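Local coordinates for SusD superfamily protein (Bacteroides vulgatus ATCC 8482, PDB 3JQ0) that probably serves as an outer-membrane nutrient-binding protein of the SusD family, possibly helping to capture sugars or other glycans at the cell surface, at residues 189-194 / 206-210. Residue numbers count along the deposited sequence, not the author numbering.
Sequences KGEAYL and DYTIA
Two consecutive helices joined by a short connection can pack closely where small residues meet, and this helical hairpin, consistent with the TPR-like helical repeats of SusD proteins, is a clear example. Segments 189-194 and 206-210 are both regular α-helix and run nearly antiparallel, at 167°, with axes only 7.8 Å apart. The register pairs Gly-190 with Ala-210 (CA–CA 4.0 Å) and Leu-194 with Tyr-207 (CA–CA 5.7 Å). No direct hydrogen bond links the two segments; packing and one water join them. Asp-206 (chi1 m) sets its CB 3.5 Å from Tyr-193 O and its OD1 3.6 Å from CD2 at the Tyr-193 ring edge, while its OD2 is hydrogen-bonded to Ser-196 OG. Tyr-207, chi1 m, starts away from the partner helix, yet its ring brings CD1 to 4.1 Å from Leu-194 CD2. Ile-209, with chi1 m and chi2 t, points toward the partner and lays CG2 over the face of Tyr-193 (chi1 -76°, chi2 84°), a CH-pi contact 3.6 Å from the ring centroid and 12° off its normal; the same CG2 is 3.8 Å from Lys-189 CE. A water donates to Ile-209 O (2.8 Å) and weakly accepts from NZ of Lys-189 (3.4 Å), whose side chain is extended (chi1 to chi4 all t) and salt-bridged to Glu-164. Ala-210 faces the partner at the closest backbone approach, its CB 3.5 Å from Gly-190 O and 3.9 Å from Leu-194 CG; glycine opposite alanine leaves little room here. Helix 149-167 packs against Lys-189 and Ala-192 through Ile-160, whereas helix 364-377 receives Leu-194 and Tyr-207 at Leu-377.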
# COMPACT_ATOMS: atom_id res chain seq x y z
N LYS A 189 -4.91 -1.71 13.91
CA LYS A 189 -6.15 -1.80 14.71
C LYS A 189 -7.27 -0.99 14.05
O LYS A 189 -8.40 -1.46 13.91
CB LYS A 189 -5.87 -1.33 16.12
CG LYS A 189 -7.09 -1.49 17.05
CD LYS A 189 -6.77 -1.12 18.48
CE LYS A 189 -7.91 -1.40 19.42
NZ LYS A 189 -7.59 -0.93 20.82
N GLY A 190 -6.96 0.23 13.64
CA GLY A 190 -7.96 1.04 12.97
C GLY A 190 -8.45 0.36 11.69
O GLY A 190 -9.67 0.30 11.42
N GLU A 191 -7.52 -0.20 10.90
CA GLU A 191 -7.93 -0.86 9.69
C GLU A 191 -8.81 -2.07 9.98
O GLU A 191 -9.81 -2.32 9.29
CB GLU A 191 -6.72 -1.33 8.85
CG GLU A 191 -5.83 -0.20 8.39
CD GLU A 191 -4.88 -0.66 7.31
OE1 GLU A 191 -4.13 -1.64 7.49
OE2 GLU A 191 -4.97 -0.08 6.21
N ALA A 192 -8.42 -2.86 10.96
CA ALA A 192 -9.12 -4.10 11.27
C ALA A 192 -10.53 -3.83 11.80
O ALA A 192 -11.49 -4.52 11.41
CB ALA A 192 -8.34 -4.92 12.31
N TYR A 193 -10.69 -2.80 12.65
CA TYR A 193 -12.01 -2.49 13.17
C TYR A 193 -12.86 -1.77 12.12
O TYR A 193 -14.09 -1.93 12.14
CB TYR A 193 -11.92 -1.78 14.53
CG TYR A 193 -11.60 -2.71 15.64
CD1 TYR A 193 -10.30 -3.09 15.96
CD2 TYR A 193 -12.62 -3.23 16.44
CE1 TYR A 193 -10.04 -3.96 16.99
CE2 TYR A 193 -12.36 -4.09 17.49
CZ TYR A 193 -11.06 -4.46 17.76
OH TYR A 193 -10.77 -5.33 18.81
N LEU A 194 -12.28 -1.00 11.20
CA LEU A 194 -13.08 -0.55 10.06
C LEU A 194 -13.62 -1.73 9.26
O LEU A 194 -14.80 -1.76 8.88
CB LEU A 194 -12.26 0.36 9.12
CG LEU A 194 -12.03 1.80 9.52
CD1 LEU A 194 -11.18 2.50 8.44
CD2 LEU A 194 -13.36 2.54 9.70
N ASP A 206 -17.63 -0.73 16.38
CA ASP A 206 -16.34 -1.02 15.74
C ASP A 206 -15.75 0.24 15.09
O ASP A 206 -14.55 0.46 15.17
CB ASP A 206 -16.46 -2.12 14.71
CG ASP A 206 -16.46 -3.52 15.31
OD1 ASP A 206 -16.21 -3.66 16.53
OD2 ASP A 206 -16.68 -4.46 14.51
N TYR A 207 -16.58 1.08 14.45
CA TYR A 207 -16.08 2.36 13.89
C TYR A 207 -15.53 3.26 14.98
O TYR A 207 -14.52 3.94 14.77
CB TYR A 207 -17.20 3.06 13.13
CG TYR A 207 -17.77 2.29 11.95
CD1 TYR A 207 -17.02 1.38 11.19
CD2 TYR A 207 -19.10 2.47 11.60
CE1 TYR A 207 -17.56 0.76 10.10
CE2 TYR A 207 -19.68 1.82 10.52
CZ TYR A 207 -18.88 0.98 9.77
OH TYR A 207 -19.37 0.32 8.65
N THR A 208 -16.15 3.26 16.16
CA THR A 208 -15.63 4.03 17.28
C THR A 208 -14.27 3.54 17.74
O THR A 208 -13.34 4.30 17.96
CB THR A 208 -16.65 4.05 18.45
OG1 THR A 208 -17.83 4.71 18.01
CG2 THR A 208 -16.08 4.69 19.69
N ILE A 209 -14.11 2.21 17.86
CA ILE A 209 -12.80 1.64 18.18
C ILE A 209 -11.76 2.05 17.13
O ILE A 209 -10.64 2.41 17.46
CB ILE A 209 -12.89 0.10 18.37
CG1 ILE A 209 -13.77 -0.21 19.61
CG2 ILE A 209 -11.52 -0.51 18.50
CD1 ILE A 209 -14.23 -1.63 19.66
N ALA A 210 -12.14 1.94 15.87
CA ALA A 210 -11.24 2.33 14.80
C ALA A 210 -10.82 3.79 14.89
O ALA A 210 -9.63 4.11 14.78
CB ALA A 210 -11.89 2.04 13.42
O HOH W 1 -9.32 1.84 19.88